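Local coordinates for protein prophenoloxidase b (Marsupenaeus japonicus, PDB 3WKY) that is the precursor of a type 3 copper phenoloxidase of crustacean hemolymph, which probably oxidises phenols at a dinuclear copper-oxygen cluster, at residues 279-283 with 294-298; 84-90 with 118-123; 217-223 with 333-339; 92-96 with 123-127. One frame throughout, in Å; residues are numbered along the deposited sequence. Where two conformers were deposited one is given.

Contact 1 (279-283 with 294-298); sequences FFQDI and VSQLE. With EDO (1,2-ethanediol), chain M.
The first turn of helix 294-310 is met by the carboxylate of Asp282, twelve residues before Val294. Val294 N donates to Asp282 OD1 over 2.8 Å, nearly straight at 172°. Water 1 extends the link: it donates to Asp282 OD1 (2.8 Å) and accepts from Ser295 N (2.9 Å). One carboxylate oxygen thus serves two successive amides, one directly and one through water. Asp282 OD2 turns to Ser295 of a second subunit, so the same side chain also joins two chains. Residues 279-283 are extended and irregular; residues 294-298 are helical. The closest CA pair is Asp282 and Val294, 5.3 Å apart. Asp282 has chi1 m, Phe280 and Val294 have chi1 t. Phe280 CD2 lies 3.8 Å from Val294 CG2, and Phe280 CZ lies 4.0 Å from Leu297 CD2, which sits at the ring edge. Gln281 NE2 donates to Phe279 O at 2.7 Å. Phe279 N donates at 2.9 Å to O1 of an ethanediol, probably a crystallisation additive. The contact joins loop to helix in the copper-containing hemocyanin domain. Helix 356-365, which carries His357 and His361 of the copper-oxygen pocket, borders the apolar side: Phe363 stacks on Phe280 and touches Val294 and Leu297.

Contact 2 (84-90 with 118-123); sequences SKVFIEA and HTYYER
Helices 84-89 and 118-122 cross at -41°, their axes 9.3 Å apart at closest approach. Their nearest CA atoms, 5.6 Å apart, belong to Ile88 and Thr119. Packing fills the crossing. Ile88, with chi1 m and chi2 t, brings CD1 to 3.5 Å from Glu122 CB and 4.0 Å from His118 CD2. Thr119 OG1 lies 3.2 Å from Phe87 CB, near the plane of that ring, and bonds back to Ala115 of its own helix. Ser84 OG comes within 3.4 Å of His118 CD2 and is hydrogen-bonded to Val80 O of its own helix. Hydrogen bonds gather at the C-terminal ends. Arg123, just past its helix, sends NH1 to Ala90 O (3.0 Å, 175°) and more weakly to Phe87 O (3.2 Å). Water 2 lies 3.1 Å from both Ala90 O, to which it donates, and Arg123 NH2, from which it accepts. Charges are paired around the crossing: Lys85 NZ meets Glu89 OE2 at 2.7 Å, Glu122 reaches Arg215 and Arg123 reaches Asp125. The arginine side chain ties the end of one helix to segment 84-90, within the all-alpha domain of the hemocyanin family.

Contact 3 (217-223 with 333-339); sequences RRGELFY and YGINLVG
Arg217 holds the N-cap position of helix 218-223 with positive phi (58/41). Its guanidinium lies flat on the Tyr333 ring, planes at 12°, in a cation-pi stack with Arg217 CZ 4.0 Å from the ring centroid. Arg217 NE also forms a salt bridge to Glu220 OE1 (2.8 Å). At Gly219 the helix meets helix 334-339 at 82°, axes only 6.8 Å apart. Gly219 and Gly339 have CA atoms 4.0 Å apart, and Gly339 CA makes a CA-H...O contact to Gly219 O (3.6 Å). A CB on either glycine would clash with the opposite backbone. Glu220 N donates to Asn336 OD1 (2.9 Å); Asn336 has chi1 t. Glu220 CD also lies 3.5 Å from Ile335 CG2. Phe222 points toward 333-339, its side chain about 4 Å from the copper-oxygen cluster. Tyr223, chi1 t, takes Ile335 CD1 over its ring face, 4.0 Å from the centroid, as a CH-pi contact. This buried glycine crossing lies in the copper-containing domain, and helix 218-239 also carries His226 of the cluster pocket. Helix 391-409 brings Phe404 against Phe222 and Ile335; helix 193-205 brings Trp202 against Leu221 and Phe222.

Contact 4 (92-96 with 123-127); sequences SLNVL and RKDLS
This is a partly buried contact of leucines with a turn, between the start of helix 93-103 and the loop that leaves helix 109-122. The nearest CA atoms, of Leu93 and Asp125, are 8.4 Å apart, so the contact is made mainly by side chains. Leu93, with chi1 m and chi2 t, places CD2 3.6 Å from Arg123 NE, 3.6 Å from Asp125 OD2 and 3.9 Å from Leu126 CD2. Leu96, with chi1 t and chi2 p, brings CD2 to 4.0 Å from Arg123 CD and 4.2 Å from Leu126 CD1. Both segments lie in the all-alpha domain of the hemocyanin family, and each has a local motif. Ser92 is the N-cap of its helix, and its OG accepts from Val95 N at 3.2 Å. Residues 123-126 form a type I beta turn, with a weak bond from Leu126 N to Arg123 O (3.4 Å). Within this turn Arg123 NH2 forms a salt bridge to Asp125 OD2 (2.9 Å), and Arg123 NE donates to Asp125 OD1 (3.0 Å). Leu11 of helix 9-12 touches both Leu96 and Leu126.

In the fold
Contacts 2 and 4 form one region of the all-alpha domain, with centres 8 Å apart. Their segments alternate along the chain and share Arg123, whose side chain touches both 84-90 and 92-96. Phe87 CB of contact 2 also packs 3.5 Å from Leu96 CD1 of contact 4. Contacts 1 and 3 belong to the copper-containing domain, with centres 25 Å apart; contact 1 falls within the long chain segment between the two halves of contact 3. Contact 3 comes closer to the cluster than contact 1, with the Phe222 side chain about 4 Å from it, against about 11 Å for Phe280. Contacts 2 and 3 approach across the two domains to about 9 Å between nearest atoms.

Contact 1 (279-283 with 294-298)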
# COMPACT_ATOMS: atom_id res chain seq x y z
N PHE A 279 0.97 11.77 10.13
CA PHE A 279 0.14 10.78 10.82
C PHE A 279 -0.13 11.16 12.28
O PHE A 279 0.71 11.75 12.96
CB PHE A 279 0.77 9.38 10.78
CG PHE A 279 0.72 8.73 9.42
CD1 PHE A 279 -0.38 7.94 9.06
CD2 PHE A 279 1.77 8.87 8.52
CE1 PHE A 279 -0.43 7.32 7.81
CE2 PHE A 279 1.72 8.27 7.27
CZ PHE A 279 0.62 7.50 6.91
N PHE A 280 -1.34 10.81 12.72
CA PHE A 280 -1.77 10.85 14.12
C PHE A 280 -1.14 9.60 14.75
O PHE A 280 -1.52 8.47 14.43
CB PHE A 280 -3.30 10.77 14.08
CG PHE A 280 -4.01 10.92 15.41
CD1 PHE A 280 -4.30 12.18 15.94
CD2 PHE A 280 -4.51 9.80 16.08
CE1 PHE A 280 -5.03 12.31 17.14
CE2 PHE A 280 -5.23 9.91 17.27
CZ PHE A 280 -5.50 11.18 17.80
N GLN A 281 -0.17 9.80 15.64
CA GLN A 281 0.66 8.68 16.12
C GLN A 281 0.69 8.57 17.64
O GLN A 281 0.49 9.56 18.34
CB GLN A 281 2.09 8.83 15.63
CG GLN A 281 2.24 8.83 14.12
CD GLN A 281 3.47 9.59 13.69
OE1 GLN A 281 4.58 9.07 13.78
NE2 GLN A 281 3.28 10.85 13.24
N ASP A 282 0.98 7.36 18.12
CA ASP A 282 1.14 7.11 19.56
C ASP A 282 2.09 8.13 20.15
O ASP A 282 3.14 8.42 19.57
CB ASP A 282 1.75 5.72 19.81
CG ASP A 282 0.89 4.57 19.33
OD1 ASP A 282 -0.32 4.74 19.09
OD2 ASP A 282 1.43 3.44 19.21
N ILE A 283 1.74 8.70 21.30
CA ILE A 283 2.64 9.65 21.93
C ILE A 283 3.44 8.94 22.99
O ILE A 283 2.90 8.54 24.02
CB ILE A 283 1.89 10.81 22.60
CG1 ILE A 283 1.10 11.58 21.57
CG2 ILE A 283 2.89 11.72 23.31
CD1 ILE A 283 1.93 12.15 20.44
N VAL A 294 -2.83 5.44 20.02
CA VAL A 294 -3.97 5.65 19.12
C VAL A 294 -5.05 4.59 19.36
O VAL A 294 -6.24 4.92 19.45
CB VAL A 294 -3.53 5.64 17.62
CG1 VAL A 294 -4.76 5.75 16.69
CG2 VAL A 294 -2.54 6.78 17.33
N SER A 295 -4.66 3.33 19.52
CA SER A 295 -5.68 2.29 19.67
C SER A 295 -6.34 2.35 21.04
O SER A 295 -7.45 1.85 21.23
CB SER A 295 -5.10 0.91 19.42
OG SER A 295 -4.24 0.55 20.48
N GLN A 296 -5.66 2.96 22.00
CA GLN A 296 -6.24 3.25 23.31
C GLN A 296 -7.39 4.25 23.16
O GLN A 296 -8.52 4.00 23.62
CB GLN A 296 -5.14 3.80 24.22
CG GLN A 296 -5.58 4.13 25.65
CD GLN A 296 -4.45 4.81 26.41
OE1 GLN A 296 -3.69 5.60 25.84
NE2 GLN A 296 -4.32 4.50 27.71
N LEU A 297 -7.12 5.37 22.49
CA LEU A 297 -8.18 6.35 22.19
C LEU A 297 -9.31 5.72 21.37
O LEU A 297 -10.49 6.04 21.56
CB LEU A 297 -7.63 7.58 21.45
CG LEU A 297 -7.05 8.72 22.31
CD1 LEU A 297 -5.83 8.23 23.11
CD2 LEU A 297 -6.68 9.93 21.45
N GLU A 298 -8.95 4.84 20.45
CA GLU A 298 -9.96 4.14 19.65
C GLU A 298 -10.85 3.26 20.49
O GLU A 298 -12.07 3.18 20.25
CB GLU A 298 -9.30 3.33 18.54
CG GLU A 298 -8.73 4.23 17.46
CD GLU A 298 -7.92 3.48 16.43
OE1 GLU A 298 -7.44 2.36 16.74
OE2 GLU A 298 -7.75 4.03 15.32
C1 EDO M . 4.64 11.51 8.69
O1 EDO M . 3.87 11.36 9.89
C2 EDO M . 5.30 12.88 8.65
O2 EDO M . 6.26 13.04 9.70
O HOH W 1 -1.95 2.43 18.83

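Contact 2 (84-90 with 118-123)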
# COMPACT_ATOMS: atom_id res chain seq x y z
N SER A 84 -4.42 28.64 41.26
CA SER A 84 -5.64 29.43 41.37
C SER A 84 -6.34 29.18 42.70
O SER A 84 -6.99 30.08 43.24
CB SER A 84 -6.59 29.15 40.20
OG SER A 84 -6.98 27.79 40.19
N LYS A 85 -6.20 27.97 43.23
CA LYS A 85 -6.83 27.62 44.51
C LYS A 85 -6.38 28.58 45.61
O LYS A 85 -7.20 29.05 46.40
CB LYS A 85 -6.49 26.18 44.90
CG LYS A 85 -6.94 25.80 46.32
CD LYS A 85 -6.47 24.41 46.71
CE LYS A 85 -6.68 24.14 48.20
NZ LYS A 85 -8.12 24.14 48.56
N VAL A 86 -5.09 28.88 45.64
CA VAL A 86 -4.54 29.81 46.62
C VAL A 86 -5.05 31.22 46.38
O VAL A 86 -5.42 31.92 47.33
CB VAL A 86 -2.99 29.77 46.63
CG1 VAL A 86 -2.44 30.76 47.65
CG2 VAL A 86 -2.50 28.37 46.92
N PHE A 87 -5.08 31.65 45.11
CA PHE A 87 -5.59 32.97 44.75
C PHE A 87 -7.06 33.11 45.16
O PHE A 87 -7.48 34.12 45.73
CB PHE A 87 -5.51 33.19 43.23
CG PHE A 87 -4.11 33.36 42.70
CD1 PHE A 87 -3.02 33.54 43.54
CD2 PHE A 87 -3.89 33.36 41.32
CE1 PHE A 87 -1.73 33.70 43.02
CE2 PHE A 87 -2.61 33.53 40.79
CZ PHE A 87 -1.53 33.70 41.65
N ILE A 88 -7.84 32.08 44.83
CA ILE A 88 -9.28 32.10 45.04
C ILE A 88 -9.62 32.10 46.53
O ILE A 88 -10.57 32.76 46.96
CB ILE A 88 -9.93 30.88 44.35
CG1 ILE A 88 -9.91 31.08 42.83
CG2 ILE A 88 -11.35 30.65 44.84
CD1 ILE A 88 -10.00 29.78 42.03
N GLU A 89 -8.83 31.38 47.32
CA GLU A 89 -9.11 31.22 48.74
C GLU A 89 -8.48 32.31 49.61
O GLU A 89 -8.63 32.31 50.83
CB GLU A 89 -8.68 29.83 49.22
CG GLU A 89 -9.52 28.69 48.64
CD GLU A 89 -9.06 27.31 49.10
OE1 GLU A 89 -8.02 27.23 49.79
OE2 GLU A 89 -9.74 26.32 48.78
N ALA A 90 -7.77 33.26 48.99
CA ALA A 90 -7.19 34.38 49.72
C ALA A 90 -8.27 35.16 50.47
O ALA A 90 -9.35 35.42 49.92
CB ALA A 90 -6.45 35.30 48.78
N HIS A 118 -8.55 32.53 35.60
CA HIS A 118 -9.50 31.59 36.21
C HIS A 118 -10.03 32.15 37.53
O HIS A 118 -11.21 31.99 37.87
CB HIS A 118 -8.87 30.23 36.46
CG HIS A 118 -9.79 29.25 37.11
ND1 HIS A 118 -11.05 28.96 36.62
CD2 HIS A 118 -9.65 28.49 38.23
CE1 HIS A 118 -11.63 28.06 37.39
NE2 HIS A 118 -10.80 27.76 38.38
N THR A 119 -9.13 32.80 38.27
CA THR A 119 -9.47 33.41 39.55
C THR A 119 -10.57 34.48 39.43
O THR A 119 -11.46 34.56 40.28
CB THR A 119 -8.22 34.00 40.22
OG1 THR A 119 -7.34 32.92 40.58
CG2 THR A 119 -8.59 34.80 41.48
N TYR A 120 -10.51 35.28 38.37
CA TYR A 120 -11.57 36.27 38.15
C TYR A 120 -12.93 35.63 37.90
O TYR A 120 -13.96 36.20 38.25
CB TYR A 120 -11.22 37.22 37.00
CG TYR A 120 -10.35 38.40 37.37
CD1 TYR A 120 -9.01 38.22 37.69
CD2 TYR A 120 -10.86 39.69 37.36
CE1 TYR A 120 -8.20 39.29 38.00
CE2 TYR A 120 -10.05 40.78 37.68
CZ TYR A 120 -8.72 40.57 38.00
OH TYR A 120 -7.90 41.63 38.31
N TYR A 121 -12.95 34.44 37.29
CA TYR A 121 -14.21 33.74 37.08
C TYR A 121 -14.71 33.11 38.37
O TYR A 121 -15.91 33.08 38.63
CB TYR A 121 -14.07 32.65 35.99
CG TYR A 121 -14.04 33.24 34.61
CD1 TYR A 121 -15.21 33.66 33.99
CD2 TYR A 121 -12.84 33.40 33.92
CE1 TYR A 121 -15.20 34.22 32.74
CE2 TYR A 121 -12.81 33.97 32.66
CZ TYR A 121 -14.00 34.38 32.08
OH TYR A 121 -14.01 34.95 30.84
N GLU A 122 -13.80 32.60 39.19
CA GLU A 122 -14.19 31.85 40.38
C GLU A 122 -14.49 32.75 41.58
O GLU A 122 -15.37 32.44 42.39
CB GLU A 122 -13.12 30.81 40.74
CG GLU A 122 -13.28 29.49 40.01
CD GLU A 122 -14.62 28.83 40.27
OE1 GLU A 122 -15.52 28.93 39.40
OE2 GLU A 122 -14.79 28.22 41.35
N ARG A 123 -13.75 33.85 41.71
CA ARG A 123 -14.00 34.75 42.85
C ARG A 123 -15.23 35.60 42.59
O ARG A 123 -15.39 36.17 41.51
CB ARG A 123 -12.79 35.64 43.14
CG ARG A 123 -11.62 34.92 43.82
CD ARG A 123 -10.53 35.91 44.21
NE ARG A 123 -10.95 36.85 45.26
CZ ARG A 123 -10.70 36.69 46.56
NH1 ARG A 123 -10.02 35.63 46.98
NH2 ARG A 123 -11.11 37.60 47.44
O HOH W 2 -12.00 36.94 50.38

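Contact 3 (217-223 with 333-339)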
# COMPACT_ATOMS: atom_id res chain seq x y z
N ARG A 217 -24.19 21.77 34.11
CA ARG A 217 -24.26 21.30 32.72
C ARG A 217 -23.03 21.70 31.90
O ARG A 217 -23.14 22.12 30.74
CB ARG A 217 -25.56 21.80 32.06
CG ARG A 217 -26.79 21.22 32.77
CD ARG A 217 -28.07 22.01 32.50
NE ARG A 217 -28.48 21.94 31.10
CZ ARG A 217 -29.56 22.53 30.59
NH1 ARG A 217 -30.37 23.26 31.37
NH2 ARG A 217 -29.83 22.40 29.30
N ARG A 218 -21.86 21.58 32.53
CA ARG A 218 -20.61 22.03 31.90
C ARG A 218 -20.25 21.17 30.69
O ARG A 218 -19.69 21.66 29.70
CB ARG A 218 -19.45 21.99 32.90
CG ARG A 218 -18.24 22.87 32.49
CD ARG A 218 -16.97 22.44 33.22
NE ARG A 218 -16.69 21.05 32.88
CZ ARG A 218 -16.12 20.66 31.74
NH1 ARG A 218 -15.70 21.56 30.86
NH2 ARG A 218 -15.96 19.37 31.49
N GLY A 219 -20.53 19.87 30.78
CA GLY A 219 -20.30 18.96 29.67
C GLY A 219 -21.19 19.29 28.49
O GLY A 219 -20.76 19.23 27.34
N GLU A 220 -22.43 19.66 28.78
CA GLU A 220 -23.32 20.08 27.72
C GLU A 220 -22.87 21.40 27.11
O GLU A 220 -22.98 21.61 25.89
CB GLU A 220 -24.77 20.18 28.25
CG GLU A 220 -25.74 20.66 27.20
CD GLU A 220 -27.15 20.71 27.74
OE1 GLU A 220 -27.30 20.48 28.97
OE2 GLU A 220 -28.09 20.95 26.95
N LEU A 221 -22.36 22.31 27.94
CA LEU A 221 -21.87 23.59 27.44
C LEU A 221 -20.63 23.39 26.58
O LEU A 221 -20.43 24.11 25.60
CB LEU A 221 -21.55 24.53 28.60
CG LEU A 221 -21.41 26.02 28.26
CD1 LEU A 221 -22.76 26.66 27.90
CD2 LEU A 221 -20.76 26.77 29.42
N PHE A 222 -19.79 22.42 26.95
CA PHE A 222 -18.64 22.04 26.11
C PHE A 222 -19.14 21.68 24.71
O PHE A 222 -18.68 22.25 23.71
CB PHE A 222 -17.87 20.89 26.74
CG PHE A 222 -16.81 20.33 25.85
CD1 PHE A 222 -15.65 21.05 25.60
CD2 PHE A 222 -16.97 19.09 25.24
CE1 PHE A 222 -14.66 20.54 24.76
CE2 PHE A 222 -15.97 18.56 24.41
CZ PHE A 222 -14.83 19.29 24.17
N TYR A 223 -20.10 20.77 24.64
CA TYR A 223 -20.76 20.45 23.37
C TYR A 223 -21.28 21.69 22.67
O TYR A 223 -21.00 21.90 21.49
CB TYR A 223 -21.92 19.47 23.59
CG TYR A 223 -23.03 19.64 22.59
CD1 TYR A 223 -22.86 19.28 21.26
CD2 TYR A 223 -24.27 20.16 22.99
CE1 TYR A 223 -23.90 19.44 20.33
CE2 TYR A 223 -25.30 20.32 22.07
CZ TYR A 223 -25.11 19.96 20.75
OH TYR A 223 -26.14 20.11 19.84
N TYR A 333 -28.70 15.45 32.40
CA TYR A 333 -29.01 15.37 30.98
C TYR A 333 -28.01 14.44 30.30
O TYR A 333 -26.81 14.51 30.58
CB TYR A 333 -28.88 16.75 30.33
CG TYR A 333 -29.88 17.78 30.81
CD1 TYR A 333 -29.76 18.36 32.07
CD2 TYR A 333 -30.94 18.18 30.01
CE1 TYR A 333 -30.67 19.31 32.52
CE2 TYR A 333 -31.86 19.12 30.45
CZ TYR A 333 -31.71 19.68 31.71
OH TYR A 333 -32.62 20.63 32.15
N GLY A 334 -28.49 13.60 29.39
CA GLY A 334 -27.60 12.69 28.68
C GLY A 334 -26.51 13.41 27.92
O GLY A 334 -25.35 12.97 27.93
N ILE A 335 -26.86 14.50 27.25
CA ILE A 335 -25.86 15.30 26.53
C ILE A 335 -24.75 15.79 27.47
O ILE A 335 -23.56 15.83 27.10
CB ILE A 335 -26.50 16.48 25.75
CG1 ILE A 335 -25.44 17.34 25.05
CG2 ILE A 335 -27.35 17.37 26.69
CD1 ILE A 335 -24.64 16.56 23.97
N ASN A 336 -25.12 16.13 28.71
CA ASN A 336 -24.13 16.55 29.69
C ASN A 336 -23.21 15.41 30.11
O ASN A 336 -21.99 15.59 30.21
CB ASN A 336 -24.79 17.15 30.94
CG ASN A 336 -23.77 17.79 31.87
OD1 ASN A 336 -22.98 18.64 31.44
ND2 ASN A 336 -23.78 17.38 33.12
N LEU A 337 -23.80 14.24 30.37
CA LEU A 337 -23.02 13.06 30.75
C LEU A 337 -22.04 12.65 29.66
O LEU A 337 -20.90 12.26 29.96
CB LEU A 337 -23.97 11.89 31.05
CG LEU A 337 -24.72 12.02 32.38
CD1 LEU A 337 -25.92 11.08 32.41
CD2 LEU A 337 -23.79 11.73 33.55
N VAL A 338 -22.48 12.73 28.40
CA VAL A 338 -21.61 12.39 27.26
C VAL A 338 -20.49 13.43 27.17
O VAL A 338 -19.32 13.07 26.98
CB VAL A 338 -22.42 12.32 25.94
CG1 VAL A 338 -21.49 12.17 24.72
CG2 VAL A 338 -23.39 11.15 25.99
N GLY A 339 -20.85 14.70 27.33
CA GLY A 339 -19.85 15.76 27.31
C GLY A 339 -18.78 15.58 28.37
O GLY A 339 -17.59 15.70 28.06

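Contact 4 (92-96 with 123-127)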
# COMPACT_ATOMS: atom_id res chain seq x y z
N SER A 92 -8.61 38.20 51.21
CA SER A 92 -8.99 39.49 50.63
C SER A 92 -8.24 39.77 49.33
O SER A 92 -7.26 39.10 49.02
CB SER A 92 -8.69 40.62 51.62
OG SER A 92 -7.28 40.81 51.75
N LEU A 93 -8.70 40.78 48.59
CA LEU A 93 -8.02 41.18 47.37
C LEU A 93 -6.62 41.74 47.63
O LEU A 93 -5.72 41.57 46.80
CB LEU A 93 -8.87 42.17 46.57
CG LEU A 93 -10.19 41.58 46.08
CD1 LEU A 93 -10.97 42.60 45.27
CD2 LEU A 93 -9.94 40.31 45.26
N ASN A 94 -6.42 42.39 48.77
CA ASN A 94 -5.09 42.86 49.15
C ASN A 94 -4.14 41.69 49.36
O ASN A 94 -3.00 41.70 48.89
CB ASN A 94 -5.15 43.74 50.40
CG ASN A 94 -5.65 45.15 50.11
OD1 ASN A 94 -5.24 45.77 49.13
ND2 ASN A 94 -6.56 45.64 50.94
N VAL A 95 -4.61 40.67 50.07
CA VAL A 95 -3.82 39.46 50.28
C VAL A 95 -3.58 38.71 48.96
O VAL A 95 -2.49 38.19 48.72
CB VAL A 95 -4.49 38.54 51.31
CG1 VAL A 95 -3.83 37.18 51.33
CG2 VAL A 95 -4.45 39.18 52.70
N LEU A 96 -4.60 38.67 48.10
CA LEU A 96 -4.44 38.06 46.78
C LEU A 96 -3.31 38.76 46.02
O LEU A 96 -2.41 38.11 45.48
CB LEU A 96 -5.75 38.13 45.98
CG LEU A 96 -5.68 37.87 44.47
CD1 LEU A 96 -5.05 36.53 44.19
CD2 LEU A 96 -7.08 37.94 43.86
N ARG A 123 -13.75 33.85 41.71
CA ARG A 123 -14.00 34.75 42.85
C ARG A 123 -15.23 35.60 42.59
O ARG A 123 -15.39 36.17 41.51
CB ARG A 123 -12.79 35.64 43.14
CG ARG A 123 -11.62 34.92 43.82
CD ARG A 123 -10.53 35.91 44.21
NE ARG A 123 -10.95 36.85 45.26
CZ ARG A 123 -10.70 36.69 46.56
NH1 ARG A 123 -10.02 35.63 46.98
NH2 ARG A 123 -11.11 37.60 47.44
N LYS A 124 -16.10 35.70 43.60
CA LYS A 124 -17.34 36.47 43.47
C LYS A 124 -17.11 37.97 43.53
O LYS A 124 -17.95 38.74 43.06
CB LYS A 124 -18.34 36.05 44.54
CG LYS A 124 -18.87 34.63 44.37
CD LYS A 124 -19.58 34.17 45.63
CE LYS A 124 -20.01 32.71 45.53
NZ LYS A 124 -21.10 32.53 44.54
N ASP A 125 -15.98 38.39 44.09
CA ASP A 125 -15.70 39.82 44.22
C ASP A 125 -14.91 40.36 43.03
O ASP A 125 -14.50 41.53 43.03
CB ASP A 125 -15.00 40.13 45.55
CG ASP A 125 -13.73 39.33 45.76
OD1 ASP A 125 -13.41 38.46 44.92
OD2 ASP A 125 -13.06 39.58 46.79
N LEU A 126 -14.70 39.51 42.03
CA LEU A 126 -14.01 39.90 40.80
C LEU A 126 -14.91 39.66 39.60
O LEU A 126 -15.73 38.74 39.60
CB LEU A 126 -12.70 39.11 40.64
CG LEU A 126 -11.58 39.38 41.64
CD1 LEU A 126 -10.36 38.53 41.30
CD2 LEU A 126 -11.23 40.87 41.64
N SER A 127 -14.77 40.50 38.58
CA SER A 127 -15.53 40.37 37.35
C SER A 127 -14.60 40.14 36.16
O SER A 127 -13.67 40.92 35.93
CB SER A 127 -16.37 41.63 37.10
OG SER A 127 -16.79 41.71 35.75